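PDB 1VBF: protein-L-isoaspartate(D-aspartate) O-methyltransferase from Sulfolobus tokodaii, which transfers a methyl group from S-adenosyl-L-methionine to L-isoaspartyl residues of proteins, probably to start the repair or degradation of damaged chains. Local coordinates for the interface of chains A and B. Sequence-based numbering; all coordinates share one arbitrary frame. Chains: chain A/B, 231aa long hypothetical protein-L-isoaspartate O-methyltransferase.

Contact 1: the interface of chains A and B. Residues chain A 166-168, 206-207; chain B 167, 204, 207, 212.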
ATOM      1  N   GLY A 166       1.338 -15.213  16.182  1.00 41.00           N
ATOM      2  CA  GLY A 166       0.864 -14.227  15.244  1.00 42.24           C
ATOM      3  C   GLY A 166       1.893 -13.781  14.245  1.00 43.67           C
ATOM      4  O   GLY A 166       3.090 -13.797  14.504  1.00 42.01           O
ATOM      5  N   VAL A 167       1.397 -13.411  13.074  1.00 45.79           N
ATOM      6  CA  VAL A 167       2.228 -12.925  11.992  1.00 47.22           C
ATOM      7  C   VAL A 167       1.949 -11.456  12.077  1.00 48.68           C
ATOM      8  O   VAL A 167       0.887 -11.067  12.573  1.00 51.80           O
ATOM      9  CB  VAL A 167       1.726 -13.422  10.662  1.00 46.71           C
ATOM     10  CG1 VAL A 167       2.638 -12.929   9.576  1.00 50.15           C
ATOM     11  CG2 VAL A 167       1.633 -14.931  10.680  1.00 45.34           C
ATOM     12  N   GLY A 168       2.854 -10.614  11.623  1.00 47.20           N
ATOM     13  CA  GLY A 168       2.526  -9.209  11.747  1.00 48.96           C
ATOM     14  C   GLY A 168       3.334  -8.566  12.853  1.00 50.02           C
ATOM     15  O   GLY A 168       3.968  -9.274  13.637  1.00 50.73           O
ATOM     16  N   TYR A 206       8.187 -10.472   7.317  1.00 52.07           N
ATOM     17  CA  TYR A 206       7.056  -9.599   7.604  1.00 54.33           C
ATOM     18  C   TYR A 206       6.716  -8.889   6.302  1.00 55.20           C
ATOM     19  O   TYR A 206       7.617  -8.456   5.568  1.00 54.82           O
ATOM     20  CB  TYR A 206       7.404  -8.574   8.686  1.00 55.09           C
ATOM     21  CG  TYR A 206       6.329  -7.525   8.874  1.00 58.38           C
ATOM     22  CD1 TYR A 206       5.065  -7.868   9.370  1.00 59.97           C
ATOM     23  CD2 TYR A 206       6.545  -6.199   8.489  1.00 58.37           C
ATOM     24  CE1 TYR A 206       4.038  -6.912   9.467  1.00 60.45           C
ATOM     25  CE2 TYR A 206       5.529  -5.243   8.583  1.00 59.72           C
ATOM     26  CZ  TYR A 206       4.282  -5.606   9.068  1.00 59.69           C
ATOM     27  OH  TYR A 206       3.271  -4.679   9.119  1.00 58.39           O
ATOM     28  N   ASP A 207       5.425  -8.778   6.004  1.00 56.16           N
ATOM     29  CA  ASP A 207       5.012  -8.134   4.764  1.00 57.97           C
ATOM     30  C   ASP A 207       4.947  -6.612   4.828  1.00 57.66           C
ATOM     31  O   ASP A 207       3.888  -6.041   5.122  1.00 58.52           O
ATOM     32  CB  ASP A 207       3.651  -8.660   4.295  1.00 59.71           C
ATOM     33  CG  ASP A 207       3.451  -8.482   2.790  1.00 63.00           C
ATOM     34  OD1 ASP A 207       3.805  -7.400   2.254  1.00 62.40           O
ATOM     35  OD2 ASP A 207       2.939  -9.425   2.140  1.00 64.96           O
TER
ATOM     36  N   VAL B 167       2.289 -17.878   5.237  1.00 39.17           N
ATOM     37  CA  VAL B 167       1.189 -17.050   5.718  1.00 39.23           C
ATOM     38  C   VAL B 167       1.123 -16.127   4.492  1.00 40.58           C
ATOM     39  O   VAL B 167       2.040 -16.142   3.666  1.00 42.82           O
ATOM     40  CB  VAL B 167       1.594 -16.292   7.008  1.00 37.81           C
ATOM     41  CG1 VAL B 167       1.688 -17.259   8.151  1.00 35.62           C
ATOM     42  CG2 VAL B 167       2.937 -15.622   6.837  1.00 36.45           C
ATOM     43  N   ASP B 204      -4.364 -16.105  13.218  1.00 41.27           N
ATOM     44  CA  ASP B 204      -4.705 -14.723  12.872  1.00 43.39           C
ATOM     45  C   ASP B 204      -4.962 -14.606  11.365  1.00 44.67           C
ATOM     46  O   ASP B 204      -4.604 -15.501  10.608  1.00 44.40           O
ATOM     47  CB  ASP B 204      -3.613 -13.743  13.348  1.00 44.45           C
ATOM     48  CG  ASP B 204      -2.218 -14.121  12.889  1.00 46.51           C
ATOM     49  OD1 ASP B 204      -1.967 -15.317  12.649  1.00 49.11           O
ATOM     50  OD2 ASP B 204      -1.352 -13.220  12.794  1.00 47.70           O
ATOM     51  N   ASP B 207      -2.077 -10.993   6.738  1.00 51.73           N
ATOM     52  CA  ASP B 207      -1.412  -9.746   7.077  1.00 51.98           C
ATOM     53  C   ASP B 207      -0.742  -8.984   5.934  1.00 52.26           C
ATOM     54  O   ASP B 207       0.449  -8.692   5.999  1.00 53.94           O
ATOM     55  CB  ASP B 207      -0.378 -10.006   8.174  1.00 52.93           C
ATOM     56  CG  ASP B 207       0.164  -8.720   8.778  1.00 54.70           C
ATOM     57  OD1 ASP B 207      -0.662  -7.872   9.201  1.00 53.64           O
ATOM     58  OD2 ASP B 207       1.408  -8.550   8.828  1.00 54.56           O
ATOM     59  N   ARG B 212      -5.384  -5.500   5.656  1.00 45.59           N
ATOM     60  CA  ARG B 212      -5.358  -4.582   6.800  1.00 44.07           C
ATOM     61  C   ARG B 212      -6.222  -3.341   6.544  1.00 44.73           C
ATOM     62  O   ARG B 212      -6.934  -2.860   7.438  1.00 44.26           O
ATOM     63  CB  ARG B 212      -3.905  -4.167   7.089  1.00 41.88           C
ATOM     64  CG  ARG B 212      -2.993  -5.296   7.560  1.00 38.42           C
ATOM     65  CD  ARG B 212      -1.530  -4.887   7.523  1.00 36.79           C
ATOM     66  NE  ARG B 212      -1.213  -3.823   8.472  1.00 35.15           N
ATOM     67  CZ  ARG B 212      -0.078  -3.132   8.446  1.00 36.09           C
ATOM     68  NH1 ARG B 212       0.830  -3.415   7.524  1.00 35.67           N
ATOM     69  NH2 ARG B 212       0.134  -2.131   9.296  1.00 35.11           N
TER
HETATM   70  O   HOH W   1       1.346  -5.800   6.195  1.00 34.70           O
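Two loops of chain A, the turn 166-168 after strand 159-165 and residues 206-207 just before helix 209-219, meet chain B at its own turn residue B:Val167, at B:Asp204 and B:Asp207, and at the start of helix 209-223. B:Asp204 carries the main polar link. Its CG lies in the crowded position between backbone N and carbonyl carbon (chi1 52°), and the carboxylate oxygen OD2 accepts the backbone N-H of A:Val167 at 2.8 Å. The bond is nearly straight, 168° at the hydrogen, and uses the syn lone pair. The carbonyl O of A:Val167 also lies near OD2 as a second acceptor; the structure does not show a proton between them. Close to the two-fold axis the valines meet tip to tip, CG2 of A:Val167 touching CG1 of B:Val167 at 3.4 Å. The ring of A:Tyr206 crosses B:Asp207 at about a right angle, its ring carbon CE1 3.2 Å from the carboxylate OD2, with the two planes 42° apart. The same OD2 borders CA of A:Gly168. Beyond it, the guanidinium NH1 of B:Arg212, whose chain bends at chi3, can donate to the phenolic OH of A:Tyr206 at 3.2 Å. NH1 also lies 2.8 Å from the oxygen of water 1. This water bridges the chains: its oxygen is 2.8 Å from the backbone O of A:Asp207. The backbone O of B:Asp207 is 3.0 Å from the oxygen of water 1, so one arginine nitrogen serves both a tyrosine and a shared water. Together these contacts join the subunits where the C-terminal helices begin and probably help set the direction in which those helices leave the dimer.

Contact 2: the interface of chains A and B. Residues chain A 145-147, 199-201, 203; chain B 145-147, 199-201, 203.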
ATOM      1  N   PRO A 145       4.287 -18.705  14.271  1.00 27.41           N
ATOM      2  CA  PRO A 145       3.245 -18.837  13.235  1.00 26.64           C
ATOM      3  C   PRO A 145       1.980 -19.517  13.774  1.00 27.48           C
ATOM      4  O   PRO A 145       0.874 -19.160  13.385  1.00 27.24           O
ATOM      5  CB  PRO A 145       3.917 -19.701  12.166  1.00 26.70           C
ATOM      6  CG  PRO A 145       5.383 -19.467  12.371  1.00 27.38           C
ATOM      7  CD  PRO A 145       5.511 -19.426  13.869  1.00 27.17           C
ATOM      8  N   THR A 146       2.157 -20.521  14.637  1.00 28.20           N
ATOM      9  CA  THR A 146       1.043 -21.263  15.255  1.00 30.47           C
ATOM     10  C   THR A 146       1.474 -21.670  16.653  1.00 33.86           C
ATOM     11  O   THR A 146       2.507 -21.237  17.162  1.00 37.24           O
ATOM     12  CB  THR A 146       0.775 -22.639  14.621  1.00 28.07           C
ATOM     13  OG1 THR A 146       1.631 -22.840  13.507  1.00 29.87           O
ATOM     14  CG2 THR A 146      -0.636 -22.786  14.243  1.00 25.23           C
ATOM     15  N   LEU A 147       0.676 -22.551  17.245  1.00 34.89           N
ATOM     16  CA  LEU A 147       0.973 -23.120  18.540  1.00 35.88           C
ATOM     17  C   LEU A 147       2.243 -23.917  18.258  1.00 36.45           C
ATOM     18  O   LEU A 147       2.265 -24.688  17.308  1.00 37.85           O
ATOM     19  CB  LEU A 147      -0.122 -24.104  18.921  1.00 36.01           C
ATOM     20  CG  LEU A 147      -0.615 -24.209  20.355  1.00 37.03           C
ATOM     21  CD1 LEU A 147      -1.178 -25.617  20.497  1.00 36.43           C
ATOM     22  CD2 LEU A 147       0.497 -23.933  21.382  1.00 35.40           C
ATOM     23  N   LEU A 199      13.164 -24.731  12.396  1.00 31.17           N
ATOM     24  CA  LEU A 199      12.320 -25.646  11.656  1.00 31.38           C
ATOM     25  C   LEU A 199      10.840 -25.307  11.689  1.00 32.59           C
ATOM     26  O   LEU A 199      10.215 -25.188  10.640  1.00 33.74           O
ATOM     27  CB  LEU A 199      12.497 -27.061  12.184  1.00 30.48           C
ATOM     28  CG  LEU A 199      12.845 -28.172  11.199  1.00 29.00           C
ATOM     29  CD1 LEU A 199      12.406 -29.471  11.810  1.00 27.82           C
ATOM     30  CD2 LEU A 199      12.136 -27.973   9.872  1.00 29.98           C
ATOM     31  N   TYR A 200      10.275 -25.168  12.887  1.00 32.51           N
ATOM     32  CA  TYR A 200       8.853 -24.867  13.024  1.00 32.83           C
ATOM     33  C   TYR A 200       8.641 -23.393  13.276  1.00 33.33           C
ATOM     34  O   TYR A 200       7.748 -22.999  14.027  1.00 34.01           O
ATOM     35  CB  TYR A 200       8.241 -25.698  14.153  1.00 33.73           C
ATOM     36  CG  TYR A 200       8.407 -27.180  13.902  1.00 35.76           C
ATOM     37  CD1 TYR A 200       7.664 -27.826  12.916  1.00 37.88           C
ATOM     38  CD2 TYR A 200       9.379 -27.916  14.576  1.00 34.95           C
ATOM     39  CE1 TYR A 200       7.887 -29.173  12.602  1.00 38.96           C
ATOM     40  CE2 TYR A 200       9.617 -29.251  14.273  1.00 36.63           C
ATOM     41  CZ  TYR A 200       8.867 -29.882  13.283  1.00 39.24           C
ATOM     42  OH  TYR A 200       9.076 -31.223  12.995  1.00 39.34           O
ATOM     43  N   GLY A 201       9.475 -22.588  12.624  1.00 33.68           N
ATOM     44  CA  GLY A 201       9.403 -21.151  12.764  1.00 34.95           C
ATOM     45  C   GLY A 201       8.808 -20.506  11.534  1.00 35.51           C
ATOM     46  O   GLY A 201       8.015 -21.137  10.848  1.00 38.16           O
ATOM     47  N   TYR A 203       8.704 -18.997   7.682  1.00 35.11           N
ATOM     48  CA  TYR A 203       9.319 -19.268   6.391  1.00 34.61           C
ATOM     49  C   TYR A 203       9.172 -18.074   5.462  1.00 36.83           C
ATOM     50  O   TYR A 203       9.712 -18.078   4.365  1.00 37.40           O
ATOM     51  CB  TYR A 203       8.722 -20.533   5.755  1.00 32.48           C
ATOM     52  CG  TYR A 203       9.273 -21.818   6.348  1.00 29.63           C
ATOM     53  CD1 TYR A 203       8.857 -22.267   7.594  1.00 30.45           C
ATOM     54  CD2 TYR A 203      10.282 -22.527   5.706  1.00 27.39           C
ATOM     55  CE1 TYR A 203       9.443 -23.381   8.192  1.00 30.20           C
ATOM     56  CE2 TYR A 203      10.872 -23.636   6.284  1.00 27.52           C
ATOM     57  CZ  TYR A 203      10.453 -24.061   7.535  1.00 31.29           C
ATOM     58  OH  TYR A 203      11.056 -25.144   8.164  1.00 32.33           O
TER
ATOM     59  N   PRO B 145       1.124 -22.559   8.387  1.00 30.66           N
ATOM     60  CA  PRO B 145       1.979 -21.471   8.867  1.00 30.09           C
ATOM     61  C   PRO B 145       3.446 -21.894   8.889  1.00 30.58           C
ATOM     62  O   PRO B 145       4.337 -21.078   8.716  1.00 29.78           O
ATOM     63  CB  PRO B 145       1.434 -21.199  10.263  1.00 31.28           C
ATOM     64  CG  PRO B 145      -0.008 -21.717  10.197  1.00 31.01           C
ATOM     65  CD  PRO B 145       0.146 -22.969   9.410  1.00 29.51           C
ATOM     66  N   THR B 146       3.686 -23.183   9.102  1.00 31.87           N
ATOM     67  CA  THR B 146       5.045 -23.723   9.135  1.00 33.38           C
ATOM     68  C   THR B 146       4.932 -25.170   8.721  1.00 35.09           C
ATOM     69  O   THR B 146       3.865 -25.635   8.323  1.00 37.56           O
ATOM     70  CB  THR B 146       5.650 -23.807  10.561  1.00 32.59           C
ATOM     71  OG1 THR B 146       5.068 -22.826  11.407  1.00 36.83           O
ATOM     72  CG2 THR B 146       7.125 -23.590  10.518  1.00 30.17           C
ATOM     73  N   LEU B 147       6.048 -25.876   8.868  1.00 34.82           N
ATOM     74  CA  LEU B 147       6.141 -27.287   8.580  1.00 33.89           C
ATOM     75  C   LEU B 147       5.156 -27.989   9.519  1.00 33.32           C
ATOM     76  O   LEU B 147       5.185 -27.782  10.730  1.00 32.38           O
ATOM     77  CB  LEU B 147       7.557 -27.754   8.885  1.00 35.60           C
ATOM     78  CG  LEU B 147       8.187 -28.879   8.074  1.00 37.24           C
ATOM     79  CD1 LEU B 147       9.276 -29.530   8.931  1.00 38.50           C
ATOM     80  CD2 LEU B 147       7.152 -29.905   7.693  1.00 39.86           C
ATOM     81  N   LEU B 199      -5.658 -27.269  14.776  1.00 33.92           N
ATOM     82  CA  LEU B 199      -4.770 -26.976  15.883  1.00 34.00           C
ATOM     83  C   LEU B 199      -3.502 -26.241  15.452  1.00 34.61           C
ATOM     84  O   LEU B 199      -3.151 -25.215  16.029  1.00 34.54           O
ATOM     85  CB  LEU B 199      -4.385 -28.281  16.588  1.00 33.38           C
ATOM     86  CG  LEU B 199      -4.297 -28.329  18.117  1.00 32.68           C
ATOM     87  CD1 LEU B 199      -3.322 -29.417  18.505  1.00 31.75           C
ATOM     88  CD2 LEU B 199      -3.819 -27.014  18.685  1.00 33.30           C
ATOM     89  N   TYR B 200      -2.813 -26.770  14.440  1.00 34.57           N
ATOM     90  CA  TYR B 200      -1.576 -26.151  13.969  1.00 32.75           C
ATOM     91  C   TYR B 200      -1.789 -25.354  12.698  1.00 32.13           C
ATOM     92  O   TYR B 200      -0.892 -25.233  11.862  1.00 32.55           O
ATOM     93  CB  TYR B 200      -0.498 -27.216  13.780  1.00 32.02           C
ATOM     94  CG  TYR B 200      -0.171 -27.922  15.078  1.00 33.93           C
ATOM     95  CD1 TYR B 200       0.622 -27.312  16.046  1.00 35.71           C
ATOM     96  CD2 TYR B 200      -0.729 -29.161  15.386  1.00 35.10           C
ATOM     97  CE1 TYR B 200       0.842 -27.914  17.295  1.00 36.39           C
ATOM     98  CE2 TYR B 200      -0.519 -29.769  16.625  1.00 36.33           C
ATOM     99  CZ  TYR B 200       0.263 -29.138  17.578  1.00 36.64           C
ATOM    100  OH  TYR B 200       0.442 -29.703  18.822  1.00 38.43           O
ATOM    101  N   GLY B 201      -2.994 -24.801  12.592  1.00 31.61           N
ATOM    102  CA  GLY B 201      -3.382 -23.972  11.468  1.00 31.93           C
ATOM    103  C   GLY B 201      -3.116 -22.501  11.763  1.00 33.13           C
ATOM    104  O   GLY B 201      -2.190 -22.185  12.492  1.00 34.16           O
ATOM    105  N   TYR B 203      -3.768 -18.777  13.419  1.00 35.00           N
ATOM    106  CA  TYR B 203      -4.378 -18.140  14.577  1.00 36.33           C
ATOM    107  C   TYR B 203      -4.750 -16.670  14.363  1.00 38.50           C
ATOM    108  O   TYR B 203      -5.382 -16.064  15.224  1.00 38.37           O
ATOM    109  CB  TYR B 203      -3.476 -18.288  15.810  1.00 35.32           C
ATOM    110  CG  TYR B 203      -3.602 -19.650  16.453  1.00 35.04           C
ATOM    111  CD1 TYR B 203      -2.794 -20.717  16.055  1.00 35.89           C
ATOM    112  CD2 TYR B 203      -4.614 -19.907  17.376  1.00 33.91           C
ATOM    113  CE1 TYR B 203      -3.001 -22.010  16.561  1.00 34.41           C
ATOM    114  CE2 TYR B 203      -4.832 -21.192  17.878  1.00 34.25           C
ATOM    115  CZ  TYR B 203      -4.029 -22.234  17.465  1.00 34.31           C
ATOM    116  OH  TYR B 203      -4.299 -23.495  17.930  1.00 34.67           O
TER
HETATM  117  O   HOH W   2       6.163 -18.964   7.789  1.00 42.28           O
HETATM  118  O   HOH W   3      -1.230 -18.042  12.869  1.00 61.47           O
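A:Thr146 and B:Thr146, with A:Leu147 and B:Leu147, bury the most surface here, reaching across a two-fold axis to the partner's segment 199-203. The methyl CG2 of each threonine points at the partner's backbone, around B:Tyr200 and B:Gly201 or A:Tyr200 and A:Gly201. It also meets the edge of a tyrosine ring: CG2 of B:Thr146 lies in the ring plane of A:Tyr203, 3.3 Å from its CE1, the two side chains crossing at about a right angle. The hydroxyl branch adds little: OG1 of B:Thr146 gives the carbonyl O of A:Gly201 a weak hydrogen bond at 3.4 Å. B:Leu147 makes two kinds of contact. Its carbonyl O faces the edge of the A:Tyr200 ring, in plane, 3.3 Å from CD1 of A:Tyr200. Its side chain instead crosses A:Leu199 obliquely, CD1 of B:Leu147 touching CD2 of A:Leu199 at 3.4 Å, and A:Leu147 repeats this with B:Leu199 across the axis. At the axis itself the two prolines meet, CB of A:Pro145 against CB of B:Pro145 at 3.5 Å, each also beside the partner's threonine hydroxyl. Two waters extend the link. Water 2 lies 2.5 Å from the backbone N of A:Tyr203 and 2.9 Å from the carbonyl O of B:Pro145. Water 3 lies between the backbone N of B:Tyr203 and the carbonyl O of A:Pro145, the latter modelled too close to be read as a reliable bond. This loop-against-loop packing forms part of the dimer contact within the hexamer. Two residues along from A:Leu147 is A:Cys149, which forms an interchain disulfide; these contacts do not show whether it joins these two chains. CG of A:Tyr203 is anti to the carbonyl carbon (chi1 -78°), and its phenolic OH donates to the backbone O of A:Leu199 at 2.6 Å, in the carbonyl plane and on a lone pair.

The C-alpha centres of contact 1 and contact 2 are about 12 Å apart, and both belong to one two-fold interface. They share no residue, but the segment 199-207 runs through both: its first part packs in contact 2, and its end leads through contact 1 into the C-terminal helix. Both are bridged by water; contact 2 is otherwise mostly apolar, whereas contact 1 adds carboxylate and arginine groups. The same pairing of subunits thus holds the methyltransferase bodies together and leads to the helices, which probably take part in the trimeric coiled coil. Such a linked assembly fits the reported role of oligomerization in thermostability.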